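Long-range contacts in EXOU (Pseudomonas aeruginosa, PDB 4AKX), which acts as a cytotoxic phospholipase of the patatin-like family, is delivered by the type III secretion system and forms a complex with its chaperone SpcU: residues P40-L49 against L60-T68; F483-L494 against R530-L538. All coordinates share one frame; numbering follows the deposited sequence.

Contact 1 (P40-L49 against L60-T68)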
ATOM      1  N   PRO B  40       9.548  15.656  27.311  1.00 62.53           N
ATOM      2  CA  PRO B  40       9.745  15.643  28.759  1.00 56.57           C
ATOM      3  C   PRO B  40       8.472  15.252  29.461  1.00 56.34           C
ATOM      4  O   PRO B  40       7.406  15.710  29.117  1.00 61.84           O
ATOM      5  CB  PRO B  40      10.126  17.107  29.082  1.00 54.44           C
ATOM      6  CG  PRO B  40      10.657  17.644  27.801  1.00 59.62           C
ATOM      7  CD  PRO B  40       9.859  16.971  26.717  1.00 62.11           C
ATOM      8  N   GLN B  41       8.595  14.419  30.463  1.00 60.17           N
ATOM      9  CA  GLN B  41       7.450  13.938  31.200  1.00 65.04           C
ATOM     10  C   GLN B  41       7.857  13.860  32.675  1.00 66.86           C
ATOM     11  O   GLN B  41       8.880  13.302  33.012  1.00 71.03           O
ATOM     12  CB  GLN B  41       7.032  12.561  30.677  1.00 64.67           C
ATOM     13  CG  GLN B  41       6.569  12.549  29.220  1.00 72.67           C
ATOM     14  CD  GLN B  41       5.151  13.078  29.028  1.00 75.73           C
ATOM     15  OE1 GLN B  41       4.283  12.862  29.859  1.00 77.43           O
ATOM     16  NE2 GLN B  41       4.914  13.751  27.914  1.00 78.40           N
ATOM     17  N   GLY B  42       7.072  14.456  33.549  1.00 67.17           N
ATOM     18  CA  GLY B  42       7.372  14.403  34.953  1.00 67.92           C
ATOM     19  C   GLY B  42       7.320  12.976  35.469  1.00 75.94           C
ATOM     20  O   GLY B  42       6.349  12.248  35.231  1.00 80.95           O
ATOM     21  N   GLN B  43       8.378  12.567  36.158  1.00 78.21           N
ATOM     22  CA  GLN B  43       8.388  11.278  36.844  1.00 79.89           C
ATOM     23  C   GLN B  43       8.679  11.476  38.340  1.00 81.07           C
ATOM     24  O   GLN B  43       9.548  12.285  38.718  1.00 78.29           O
ATOM     25  CB  GLN B  43       9.400  10.330  36.188  1.00 81.85           C
ATOM     26  CG  GLN B  43       9.217  10.149  34.666  1.00 83.10           C
ATOM     27  CD  GLN B  43       8.270   9.012  34.299  1.00 79.68           C
ATOM     28  OE1 GLN B  43       8.639   7.834  34.340  1.00 83.44           O
ATOM     29  NE2 GLN B  43       7.052   9.360  33.937  1.00 76.78           N
ATOM     30  N   GLY B  44       7.903  10.794  39.185  1.00 76.76           N
ATOM     31  CA  GLY B  44       8.066  10.913  40.631  1.00 79.78           C
ATOM     32  C   GLY B  44       7.280  12.043  41.268  1.00 81.92           C
ATOM     33  O   GLY B  44       6.558  12.777  40.577  1.00 86.64           O
ATOM     34  N   GLU B  45       7.409  12.194  42.591  1.00 78.41           N
ATOM     35  CA  GLU B  45       6.724  13.291  43.289  1.00 78.14           C
ATOM     36  C   GLU B  45       7.158  14.690  42.810  1.00 76.91           C
ATOM     37  O   GLU B  45       8.287  14.882  42.346  1.00 79.81           O
ATOM     38  CB  GLU B  45       6.815  13.154  44.810  1.00 77.85           C
ATOM     39  CG  GLU B  45       8.194  13.341  45.411  1.00 89.23           C
ATOM     40  CD  GLU B  45       8.417  12.511  46.686  1.00103.50           C
ATOM     41  OE1 GLU B  45       7.472  12.361  47.492  1.00108.87           O
ATOM     42  OE2 GLU B  45       9.549  12.001  46.888  1.00108.52           O
ATOM     43  N   SER B  46       6.229  15.645  42.880  1.00 76.44           N
ATOM     44  CA  SER B  46       6.493  17.045  42.523  1.00 71.13           C
ATOM     45  C   SER B  46       6.494  17.931  43.740  1.00 67.53           C
ATOM     46  O   SER B  46       5.697  17.756  44.638  1.00 69.70           O
ATOM     47  CB  SER B  46       5.433  17.562  41.541  1.00 74.18           C
ATOM     48  OG  SER B  46       4.122  17.275  42.013  1.00 77.30           O
ATOM     49  N   ARG B  47       7.407  18.879  43.776  1.00 69.81           N
ATOM     50  CA  ARG B  47       7.280  20.016  44.687  1.00 68.73           C
ATOM     51  C   ARG B  47       6.674  21.197  43.888  1.00 66.00           C
ATOM     52  O   ARG B  47       6.670  21.177  42.658  1.00 67.68           O
ATOM     53  CB  ARG B  47       8.643  20.349  45.304  1.00 67.10           C
ATOM     54  CG  ARG B  47       9.735  20.612  44.289  1.00 72.37           C
ATOM     55  CD  ARG B  47      11.157  20.236  44.727  1.00 79.28           C
ATOM     56  NE  ARG B  47      12.096  20.847  43.776  1.00 90.80           N
ATOM     57  CZ  ARG B  47      12.660  20.225  42.736  1.00 89.54           C
ATOM     58  NH1 ARG B  47      12.508  18.913  42.577  1.00 87.22           N
ATOM     59  NH2 ARG B  47      13.432  20.913  41.882  1.00 84.03           N
ATOM     60  N   THR B  48       6.095  22.173  44.574  1.00 66.05           N
ATOM     61  CA  THR B  48       5.591  23.385  43.906  1.00 63.40           C
ATOM     62  C   THR B  48       6.515  24.559  44.163  1.00 59.86           C
ATOM     63  O   THR B  48       6.647  24.999  45.283  1.00 64.55           O
ATOM     64  CB  THR B  48       4.216  23.797  44.436  1.00 66.77           C
ATOM     65  OG1 THR B  48       3.230  22.862  43.993  1.00 70.22           O
ATOM     66  CG2 THR B  48       3.852  25.161  43.889  1.00 69.43           C
ATOM     67  N   LEU B  49       7.113  25.097  43.117  1.00 58.39           N
ATOM     68  CA  LEU B  49       8.113  26.151  43.252  1.00 56.57           C
ATOM     69  C   LEU B  49       7.507  27.557  43.418  1.00 64.24           C
ATOM     70  O   LEU B  49       8.175  28.486  43.906  1.00 67.56           O
ATOM     71  CB  LEU B  49       9.005  26.143  42.037  1.00 51.49           C
ATOM     72  CG  LEU B  49       9.690  24.807  41.807  1.00 52.07           C
ATOM     73  CD1 LEU B  49      10.530  24.834  40.550  1.00 53.34           C
ATOM     74  CD2 LEU B  49      10.563  24.480  42.998  1.00 54.82           C
ATOM     75  N   LEU B  60       4.442  26.849  38.859  1.00 60.20           N
ATOM     76  CA  LEU B  60       5.523  25.964  38.473  1.00 59.15           C
ATOM     77  C   LEU B  60       5.623  24.710  39.372  1.00 63.54           C
ATOM     78  O   LEU B  60       5.783  24.809  40.604  1.00 69.52           O
ATOM     79  CB  LEU B  60       6.846  26.723  38.454  1.00 55.16           C
ATOM     80  CG  LEU B  60       6.969  27.857  37.440  1.00 55.64           C
ATOM     81  CD1 LEU B  60       8.200  28.718  37.724  1.00 52.34           C
ATOM     82  CD2 LEU B  60       6.995  27.305  36.011  1.00 62.52           C
ATOM     83  N   ARG B  61       5.500  23.537  38.764  1.00 55.20           N
ATOM     84  CA  ARG B  61       5.704  22.311  39.502  1.00 57.61           C
ATOM     85  C   ARG B  61       6.978  21.705  38.997  1.00 56.85           C
ATOM     86  O   ARG B  61       7.262  21.769  37.807  1.00 55.02           O
ATOM     87  CB  ARG B  61       4.572  21.324  39.252  1.00 66.04           C
ATOM     88  CG  ARG B  61       3.284  21.684  39.930  1.00 75.23           C
ATOM     89  CD  ARG B  61       2.160  20.745  39.540  1.00 85.02           C
ATOM     90  NE  ARG B  61       1.061  20.945  40.484  1.00106.94           N
ATOM     91  CZ  ARG B  61       0.201  21.966  40.444  1.00110.07           C
ATOM     92  NH1 ARG B  61       0.256  22.863  39.456  1.00 98.24           N
ATOM     93  NH2 ARG B  61      -0.739  22.071  41.382  1.00112.17           N
ATOM     94  N   GLN B  62       7.760  21.103  39.886  1.00 61.12           N
ATOM     95  CA  GLN B  62       9.003  20.470  39.445  1.00 62.16           C
ATOM     96  C   GLN B  62       9.097  19.088  39.983  1.00 62.39           C
ATOM     97  O   GLN B  62       8.750  18.856  41.144  1.00 66.42           O
ATOM     98  CB  GLN B  62      10.213  21.253  39.913  1.00 64.54           C
ATOM     99  CG  GLN B  62      11.504  20.724  39.346  1.00 61.22           C
ATOM    100  CD  GLN B  62      12.595  21.748  39.350  1.00 58.59           C
ATOM    101  OE1 GLN B  62      13.573  21.619  38.634  1.00 59.39           O
ATOM    102  NE2 GLN B  62      12.438  22.768  40.156  1.00 66.75           N
ATOM    103  N   PHE B  63       9.602  18.181  39.155  1.00 53.49           N
ATOM    104  CA  PHE B  63       9.531  16.773  39.452  1.00 56.29           C
ATOM    105  C   PHE B  63      10.894  16.219  39.846  1.00 57.67           C
ATOM    106  O   PHE B  63      11.911  16.890  39.683  1.00 59.00           O
ATOM    107  CB  PHE B  63       9.051  16.046  38.228  1.00 57.07           C
ATOM    108  CG  PHE B  63       7.592  16.181  37.972  1.00 55.42           C
ATOM    109  CD1 PHE B  63       7.105  17.256  37.297  1.00 53.07           C
ATOM    110  CD2 PHE B  63       6.724  15.159  38.320  1.00 58.71           C
ATOM    111  CE1 PHE B  63       5.764  17.338  36.980  1.00 57.59           C
ATOM    112  CE2 PHE B  63       5.383  15.240  38.024  1.00 59.60           C
ATOM    113  CZ  PHE B  63       4.900  16.328  37.331  1.00 57.75           C
ATOM    114  N   GLU B  64      10.927  14.970  40.303  1.00 59.28           N
ATOM    115  CA  GLU B  64      12.189  14.364  40.763  1.00 56.96           C
ATOM    116  C   GLU B  64      13.277  14.366  39.730  1.00 54.34           C
ATOM    117  O   GLU B  64      14.432  14.299  40.083  1.00 55.63           O
ATOM    118  CB  GLU B  64      11.983  12.938  41.262  1.00 59.59           C
ATOM    119  CG  GLU B  64      11.409  12.882  42.669  1.00 72.15           C
ATOM    120  CD  GLU B  64      10.959  11.487  43.105  1.00 81.54           C
ATOM    121  OE1 GLU B  64      11.742  10.507  42.939  1.00 85.59           O
ATOM    122  OE2 GLU B  64       9.820  11.371  43.630  1.00 82.88           O
ATOM    123  N   ASN B  65      12.923  14.387  38.449  1.00 52.57           N
ATOM    124  CA  ASN B  65      13.924  14.132  37.416  1.00 50.92           C
ATOM    125  C   ASN B  65      14.311  15.365  36.689  1.00 53.09           C
ATOM    126  O   ASN B  65      15.062  15.315  35.706  1.00 52.58           O
ATOM    127  CB  ASN B  65      13.480  13.048  36.446  1.00 51.97           C
ATOM    128  CG  ASN B  65      12.317  13.460  35.575  1.00 54.19           C
ATOM    129  OD1 ASN B  65      11.515  14.335  35.915  1.00 55.88           O
ATOM    130  ND2 ASN B  65      12.186  12.777  34.462  1.00 58.12           N
ATOM    131  N   GLY B  66      13.800  16.489  37.197  1.00 56.48           N
ATOM    132  CA  GLY B  66      14.076  17.797  36.634  1.00 52.28           C
ATOM    133  C   GLY B  66      12.873  18.452  35.992  1.00 56.20           C
ATOM    134  O   GLY B  66      12.690  19.673  36.116  1.00 54.28           O
ATOM    135  N   VAL B  67      12.055  17.652  35.290  1.00 59.71           N
ATOM    136  CA  VAL B  67      11.031  18.198  34.393  1.00 56.94           C
ATOM    137  C   VAL B  67      10.175  19.184  35.158  1.00 57.22           C
ATOM    138  O   VAL B  67       9.648  18.859  36.229  1.00 60.54           O
ATOM    139  CB  VAL B  67      10.119  17.112  33.789  1.00 57.37           C
ATOM    140  CG1 VAL B  67       8.993  17.750  32.984  1.00 52.37           C
ATOM    141  CG2 VAL B  67      10.920  16.138  32.951  1.00 54.90           C
ATOM    142  N   THR B  68      10.064  20.388  34.614  1.00 54.02           N
ATOM    143  CA  THR B  68       9.253  21.426  35.197  1.00 56.61           C
ATOM    144  C   THR B  68       7.986  21.644  34.438  1.00 56.85           C
ATOM    145  O   THR B  68       8.016  21.839  33.245  1.00 65.66           O
ATOM    146  CB  THR B  68       9.999  22.716  35.163  1.00 56.92           C
ATOM    147  OG1 THR B  68      11.214  22.519  35.875  1.00 62.03           O
ATOM    148  CG2 THR B  68       9.162  23.817  35.822  1.00 62.75           C
TER
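Strands 46-48 and 60-63 pair antiparallel at the surface of the protein, at the margin of an antiparallel sheet that strand 68-73 continues on the far side of strand 58-63. Arg47 and Gln62 form the hydrogen-bonded pair of this ladder: Arg47 N reaches Gln62 O at 3.0 Å, and Gln62 N returns a straight bond to Arg47 O (N-H...O angle 170°). One step further, Leu49 N donates to Leu60 O at 2.9 Å, just where segment 40-49 turns a corner, and Thr48 faces Arg61 as a non-hydrogen-bonded pair. On the side of Arg47 and Gln62, the two long side chains run alongside each other in the same direction, with Gln62 CB over one face of the guanidinium, offset toward its rim.

Beyond the strands, the loop 40-45 wraps over the type I turn from Phe63 to Gly66. Glu64 reaches this loop with its carboxylate, and Glu45 N donates to Glu64 OE2 at 2.8 Å, approaching from above the carboxylate plane. Val67 fills the inner side of the loop near Pro40, its CG2 lying 3.5 Å from Gln41 O. Gln41 and Gln43 lead outward to the chaperone: Gln43 NE2 is bonded to Arg12 O of the SpcU chain, so this loop forms part of the toxin-chaperone interface. The ring of Phe63 is clasped by CH-pi contacts on both faces, with Ser46 CB 4.2 Å from its centroid on one face and Gly42 CA 3.5 Å from it on the other.

Contact 2 (F483-L494 against R530-L538)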
ATOM      1  N   PHE B 483      20.257  36.809  34.198  1.00 56.62           N
ATOM      2  CA  PHE B 483      20.313  36.639  32.757  1.00 52.10           C
ATOM      3  C   PHE B 483      19.414  37.621  32.000  1.00 55.63           C
ATOM      4  O   PHE B 483      19.880  38.254  31.066  1.00 59.86           O
ATOM      5  CB  PHE B 483      19.965  35.199  32.385  1.00 51.71           C
ATOM      6  CG  PHE B 483      19.739  34.986  30.930  1.00 46.12           C
ATOM      7  CD1 PHE B 483      18.587  35.414  30.332  1.00 46.69           C
ATOM      8  CD2 PHE B 483      20.683  34.333  30.162  1.00 50.91           C
ATOM      9  CE1 PHE B 483      18.380  35.212  28.984  1.00 47.58           C
ATOM     10  CE2 PHE B 483      20.477  34.098  28.819  1.00 47.83           C
ATOM     11  CZ  PHE B 483      19.320  34.550  28.229  1.00 48.54           C
ATOM     12  N   ARG B 484      18.143  37.758  32.372  1.00 50.82           N
ATOM     13  CA  ARG B 484      17.287  38.682  31.634  1.00 54.55           C
ATOM     14  C   ARG B 484      17.801  40.108  31.682  1.00 66.84           C
ATOM     15  O   ARG B 484      17.749  40.837  30.680  1.00 72.49           O
ATOM     16  CB  ARG B 484      15.895  38.690  32.183  1.00 56.62           C
ATOM     17  CG  ARG B 484      15.010  37.700  31.517  1.00 68.47           C
ATOM     18  CD  ARG B 484      14.430  38.246  30.239  1.00 68.99           C
ATOM     19  NE  ARG B 484      13.197  37.540  29.883  1.00 66.67           N
ATOM     20  CZ  ARG B 484      12.855  36.332  30.313  1.00 60.47           C
ATOM     21  NH1 ARG B 484      13.659  35.626  31.084  1.00 57.44           N
ATOM     22  NH2 ARG B 484      11.703  35.818  29.947  1.00 68.17           N
ATOM     23  N   GLN B 485      18.239  40.539  32.858  1.00 62.94           N
ATOM     24  CA  GLN B 485      18.731  41.867  32.985  1.00 63.52           C
ATOM     25  C   GLN B 485      19.892  42.077  32.010  1.00 63.94           C
ATOM     26  O   GLN B 485      19.896  43.041  31.254  1.00 63.60           O
ATOM     27  CB  GLN B 485      19.193  42.123  34.418  1.00 78.68           C
ATOM     28  CG  GLN B 485      19.434  43.587  34.709  1.00 89.84           C
ATOM     29  CD  GLN B 485      18.294  44.450  34.190  1.00107.15           C
ATOM     30  OE1 GLN B 485      17.211  44.504  34.796  1.00116.66           O
ATOM     31  NE2 GLN B 485      18.515  45.103  33.042  1.00 97.80           N
ATOM     32  N   LYS B 486      20.882  41.182  32.035  1.00 59.11           N
ATOM     33  CA  LYS B 486      22.070  41.333  31.180  1.00 61.82           C
ATOM     34  C   LYS B 486      21.759  41.293  29.658  1.00 63.90           C
ATOM     35  O   LYS B 486      22.326  42.070  28.883  1.00 67.13           O
ATOM     36  CB  LYS B 486      23.150  40.313  31.554  1.00 59.08           C
ATOM     37  CG  LYS B 486      23.564  40.373  33.013  1.00 61.46           C
ATOM     38  CD  LYS B 486      24.794  39.522  33.295  1.00 70.22           C
ATOM     39  CE  LYS B 486      25.346  39.792  34.699  1.00 86.71           C
ATOM     40  NZ  LYS B 486      26.230  38.709  35.262  1.00 87.16           N
ATOM     41  N   ALA B 487      20.863  40.402  29.246  1.00 51.91           N
ATOM     42  CA  ALA B 487      20.364  40.420  27.911  1.00 50.75           C
ATOM     43  C   ALA B 487      19.693  41.719  27.571  1.00 57.25           C
ATOM     44  O   ALA B 487      19.964  42.283  26.531  1.00 67.81           O
ATOM     45  CB  ALA B 487      19.388  39.305  27.699  1.00 58.61           C
ATOM     46  N   ARG B 488      18.764  42.188  28.385  1.00 56.27           N
ATOM     47  CA  ARG B 488      18.120  43.443  28.004  1.00 61.15           C
ATOM     48  C   ARG B 488      19.116  44.606  27.914  1.00 63.57           C
ATOM     49  O   ARG B 488      18.955  45.511  27.090  1.00 74.47           O
ATOM     50  CB  ARG B 488      16.936  43.783  28.892  1.00 63.68           C
ATOM     51  CG  ARG B 488      15.815  42.772  28.810  1.00 62.53           C
ATOM     52  CD  ARG B 488      15.104  42.827  27.479  1.00 62.62           C
ATOM     53  NE  ARG B 488      14.176  41.719  27.405  1.00 69.95           N
ATOM     54  CZ  ARG B 488      13.875  41.075  26.289  1.00 71.48           C
ATOM     55  NH1 ARG B 488      14.403  41.482  25.132  1.00 66.79           N
ATOM     56  NH2 ARG B 488      13.038  40.040  26.332  1.00 66.97           N
ATOM     57  N   ASP B 489      20.182  44.540  28.701  1.00 60.97           N
ATOM     58  CA  ASP B 489      21.212  45.555  28.649  1.00 62.85           C
ATOM     59  C   ASP B 489      22.008  45.470  27.370  1.00 61.67           C
ATOM     60  O   ASP B 489      22.224  46.480  26.697  1.00 66.18           O
ATOM     61  CB  ASP B 489      22.150  45.418  29.836  1.00 73.01           C
ATOM     62  CG  ASP B 489      21.607  46.074  31.081  1.00 84.56           C
ATOM     63  OD1 ASP B 489      20.584  46.768  30.978  1.00 97.34           O
ATOM     64  OD2 ASP B 489      22.185  45.887  32.173  1.00 96.85           O
ATOM     65  N   ALA B 490      22.457  44.254  27.050  1.00 59.44           N
ATOM     66  CA  ALA B 490      23.294  43.991  25.878  1.00 55.79           C
ATOM     67  C   ALA B 490      22.584  44.299  24.589  1.00 59.70           C
ATOM     68  O   ALA B 490      23.220  44.678  23.620  1.00 66.72           O
ATOM     69  CB  ALA B 490      23.731  42.564  25.862  1.00 49.72           C
ATOM     70  N   PHE B 491      21.264  44.139  24.588  1.00 58.96           N
ATOM     71  CA  PHE B 491      20.458  44.401  23.428  1.00 56.19           C
ATOM     72  C   PHE B 491      20.286  45.882  23.178  1.00 61.56           C
ATOM     73  O   PHE B 491      20.199  46.310  22.023  1.00 65.46           O
ATOM     74  CB  PHE B 491      19.116  43.796  23.623  1.00 57.68           C
ATOM     75  CG  PHE B 491      19.056  42.347  23.301  1.00 56.85           C
ATOM     76  CD1 PHE B 491      19.645  41.849  22.150  1.00 61.02           C
ATOM     77  CD2 PHE B 491      18.316  41.496  24.085  1.00 52.30           C
ATOM     78  CE1 PHE B 491      19.508  40.514  21.810  1.00 59.56           C
ATOM     79  CE2 PHE B 491      18.162  40.171  23.743  1.00 53.87           C
ATOM     80  CZ  PHE B 491      18.774  39.670  22.625  1.00 54.42           C
ATOM     81  N   THR B 492      20.214  46.674  24.241  1.00 58.17           N
ATOM     82  CA  THR B 492      20.243  48.126  24.054  1.00 61.57           C
ATOM     83  C   THR B 492      21.622  48.563  23.572  1.00 62.48           C
ATOM     84  O   THR B 492      21.758  49.442  22.689  1.00 60.22           O
ATOM     85  CB  THR B 492      19.923  48.852  25.368  1.00 63.79           C
ATOM     86  OG1 THR B 492      18.584  48.538  25.758  1.00 66.70           O
ATOM     87  CG2 THR B 492      20.088  50.360  25.222  1.00 62.20           C
ATOM     88  N   GLU B 493      22.645  47.958  24.184  1.00 62.27           N
ATOM     89  CA  GLU B 493      24.038  48.357  23.970  1.00 65.67           C
ATOM     90  C   GLU B 493      24.368  48.134  22.483  1.00 67.07           C
ATOM     91  O   GLU B 493      24.947  48.995  21.812  1.00 65.20           O
ATOM     92  CB  GLU B 493      24.948  47.559  24.913  1.00 63.09           C
ATOM     93  CG  GLU B 493      26.441  47.766  24.723  1.00 71.40           C
ATOM     94  CD  GLU B 493      27.300  46.833  25.605  1.00 83.74           C
ATOM     95  OE1 GLU B 493      26.752  46.215  26.562  1.00 95.40           O
ATOM     96  OE2 GLU B 493      28.529  46.702  25.337  1.00 83.26           O
ATOM     97  N   LEU B 494      23.865  47.014  21.961  1.00 64.01           N
ATOM     98  CA  LEU B 494      23.975  46.680  20.560  1.00 58.31           C
ATOM     99  C   LEU B 494      23.212  47.621  19.665  1.00 59.30           C
ATOM    100  O   LEU B 494      23.580  47.800  18.529  1.00 61.95           O
ATOM    101  CB  LEU B 494      23.476  45.268  20.325  1.00 51.85           C
ATOM    102  CG  LEU B 494      23.479  44.756  18.890  1.00 50.96           C
ATOM    103  CD1 LEU B 494      24.894  44.664  18.365  1.00 50.07           C
ATOM    104  CD2 LEU B 494      22.798  43.385  18.835  1.00 50.01           C
ATOM    105  N   ARG B 530      19.303  28.857  25.880  1.00 49.84           N
ATOM    106  CA  ARG B 530      19.435  30.310  25.980  1.00 46.64           C
ATOM    107  C   ARG B 530      19.916  30.956  24.690  1.00 47.61           C
ATOM    108  O   ARG B 530      19.561  32.087  24.393  1.00 48.97           O
ATOM    109  CB  ARG B 530      20.426  30.661  27.071  1.00 50.03           C
ATOM    110  CG  ARG B 530      19.911  30.442  28.471  1.00 49.07           C
ATOM    111  CD  ARG B 530      20.949  30.827  29.501  1.00 44.17           C
ATOM    112  NE  ARG B 530      20.384  30.753  30.832  1.00 44.72           N
ATOM    113  CZ  ARG B 530      20.956  31.268  31.907  1.00 52.00           C
ATOM    114  NH1 ARG B 530      22.149  31.883  31.811  1.00 53.49           N
ATOM    115  NH2 ARG B 530      20.342  31.161  33.078  1.00 50.29           N
ATOM    116  N   LEU B 531      20.821  30.273  23.993  1.00 44.81           N
ATOM    117  CA  LEU B 531      21.213  30.637  22.636  1.00 43.00           C
ATOM    118  C   LEU B 531      19.992  30.698  21.717  1.00 45.88           C
ATOM    119  O   LEU B 531      19.875  31.610  20.921  1.00 42.59           O
ATOM    120  CB  LEU B 531      22.199  29.594  22.092  1.00 45.37           C
ATOM    121  CG  LEU B 531      22.835  29.816  20.726  1.00 42.95           C
ATOM    122  CD1 LEU B 531      23.543  31.169  20.651  1.00 49.47           C
ATOM    123  CD2 LEU B 531      23.813  28.725  20.452  1.00 36.28           C
ATOM    124  N   ALA B 532      19.098  29.701  21.796  1.00 47.32           N
ATOM    125  CA  ALA B 532      17.885  29.752  21.023  1.00 44.66           C
ATOM    126  C   ALA B 532      17.083  31.023  21.399  1.00 48.53           C
ATOM    127  O   ALA B 532      16.583  31.727  20.521  1.00 56.94           O
ATOM    128  CB  ALA B 532      17.090  28.513  21.257  1.00 44.30           C
ATOM    129  N   TRP B 533      17.037  31.354  22.687  1.00 44.22           N
ATOM    130  CA  TRP B 533      16.200  32.459  23.146  1.00 45.88           C
ATOM    131  C   TRP B 533      16.789  33.757  22.645  1.00 45.96           C
ATOM    132  O   TRP B 533      16.071  34.646  22.113  1.00 44.44           O
ATOM    133  CB  TRP B 533      16.057  32.424  24.685  1.00 44.01           C
ATOM    134  CG  TRP B 533      15.189  33.527  25.288  1.00 44.80           C
ATOM    135  CD1 TRP B 533      13.838  33.480  25.577  1.00 42.71           C
ATOM    136  CD2 TRP B 533      15.614  34.880  25.714  1.00 43.31           C
ATOM    137  NE1 TRP B 533      13.401  34.683  26.113  1.00 40.24           N
ATOM    138  CE2 TRP B 533      14.415  35.553  26.212  1.00 42.20           C
ATOM    139  CE3 TRP B 533      16.808  35.573  25.691  1.00 43.96           C
ATOM    140  CZ2 TRP B 533      14.449  36.839  26.704  1.00 47.60           C
ATOM    141  CZ3 TRP B 533      16.839  36.880  26.206  1.00 46.15           C
ATOM    142  CH2 TRP B 533      15.688  37.499  26.681  1.00 51.47           C
ATOM    143  N   LEU B 534      18.113  33.840  22.736  1.00 41.09           N
ATOM    144  CA  LEU B 534      18.823  35.030  22.316  1.00 41.26           C
ATOM    145  C   LEU B 534      18.732  35.268  20.816  1.00 40.66           C
ATOM    146  O   LEU B 534      18.487  36.397  20.385  1.00 48.07           O
ATOM    147  CB  LEU B 534      20.268  35.038  22.804  1.00 40.50           C
ATOM    148  CG  LEU B 534      20.541  35.221  24.328  1.00 39.50           C
ATOM    149  CD1 LEU B 534      21.984  34.828  24.640  1.00 37.48           C
ATOM    150  CD2 LEU B 534      20.281  36.645  24.825  1.00 36.89           C
ATOM    151  N   ALA B 535      18.798  34.216  20.024  1.00 36.70           N
ATOM    152  CA  ALA B 535      18.548  34.377  18.606  1.00 39.64           C
ATOM    153  C   ALA B 535      17.105  34.903  18.303  1.00 46.79           C
ATOM    154  O   ALA B 535      16.927  35.944  17.607  1.00 46.65           O
ATOM    155  CB  ALA B 535      18.827  33.090  17.867  1.00 37.78           C
ATOM    156  N   ALA B 536      16.087  34.218  18.831  1.00 44.56           N
ATOM    157  CA  ALA B 536      14.718  34.658  18.614  1.00 45.01           C
ATOM    158  C   ALA B 536      14.522  36.126  19.009  1.00 49.36           C
ATOM    159  O   ALA B 536      13.887  36.887  18.265  1.00 49.18           O
ATOM    160  CB  ALA B 536      13.749  33.768  19.350  1.00 44.33           C
ATOM    161  N   GLU B 537      15.100  36.536  20.146  1.00 52.66           N
ATOM    162  CA  GLU B 537      14.964  37.933  20.605  1.00 56.93           C
ATOM    163  C   GLU B 537      15.512  38.878  19.575  1.00 52.55           C
ATOM    164  O   GLU B 537      15.017  39.974  19.373  1.00 60.55           O
ATOM    165  CB  GLU B 537      15.698  38.180  21.923  1.00 67.75           C
ATOM    166  CG  GLU B 537      15.027  37.607  23.169  1.00 77.43           C
ATOM    167  CD  GLU B 537      13.530  37.869  23.228  1.00 79.65           C
ATOM    168  OE1 GLU B 537      13.085  39.007  22.976  1.00 81.15           O
ATOM    169  OE2 GLU B 537      12.796  36.923  23.539  1.00 83.16           O
ATOM    170  N   LEU B 538      16.536  38.447  18.892  1.00 48.35           N
ATOM    171  CA  LEU B 538      17.150  39.321  17.944  1.00 50.45           C
ATOM    172  C   LEU B 538      16.433  39.282  16.596  1.00 49.43           C
ATOM    173  O   LEU B 538      16.913  39.848  15.640  1.00 46.46           O
ATOM    174  CB  LEU B 538      18.579  38.892  17.804  1.00 50.33           C
ATOM    175  CG  LEU B 538      19.642  39.802  17.284  1.00 50.12           C
ATOM    176  CD1 LEU B 538      19.727  41.034  18.139  1.00 54.00           C
ATOM    177  CD2 LEU B 538      20.870  38.952  17.484  1.00 50.58           C
TER
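The segments 483-494 of helix 474-502 and 530-537 of helix 528-537 pack in the buried interior of the middle helical domain, their axes 12.0 Å apart and inclined at 37°. The wide spacing is filled by large side chains, and Trp533 enters as a knob into the hole formed by Phe483, Arg484, Ala487 and Arg488.

The aromatic contact is an offset edge-to-face pair: Phe483 turns its edge to the face of the Trp533 six-membered ring, with planes at 66° and centroids 5.3 Å apart. With CG anti to the backbone N in both residues (chi1 169° in Phe483), the rings extend past each other from opposite helices. Ala487 CB meets the indole at its edge, 3.8 Å from Trp533 CZ3.

Apolar packing continues down the helices. Leu534 CD2 lies 4.0 Å from both Ala487 CB and Phe491 CZ, while Leu538 CD1, just past the helix end, reaches Phe491 CE1 and Leu494 CD2. The Phe491 ring also rests against the aliphatic part of Glu537, its CZ 3.5 Å from Glu537 CB.

Three arginines bring charge to this interface. Phe483 CD2 sits over one face of the Arg530 guanidinium, whose NE is paired with Asp455. Arg484 and Arg488 both form salt bridges through NE to Asp463, which gathers them beside Trp533; Trp533 CZ2 lies over one face of the Arg484 guanidinium and Trp533 CH2 over one face of that of Arg488, the planes steeply inclined in each case. The carboxylate of Glu537 has a second partner in Ser336, hydrogen-bonded to OE2. Its other oxygen, OE1, approaches the Arg488 guanidinium at its edge and completes a long salt bridge with NH2 at 3.5 Å.

How the contacts relate
Contact 1 closes before contact 2 opens along the chain, with the sequence of the patatin-like phospholipase family falling between them. Their centres nevertheless lie 28 Å apart, with nearest atoms about 11 Å apart, and the two do not touch. Helix 454-459 bridges the gap: Leu454 and Leu458 pack on residues of contact 1, whereas Asp455 pairs with Arg530, and Leu459 packs on Phe483, Arg530 and Trp533 of contact 2. Strand 446-451, which leads into that helix, pairs with strand 68-73 in the sheet of contact 1. The sheet of contact 1, whose neighbouring loop touches the chaperone, is thereby joined to the middle helical domain, bringing distant parts of the sequence together in the fold.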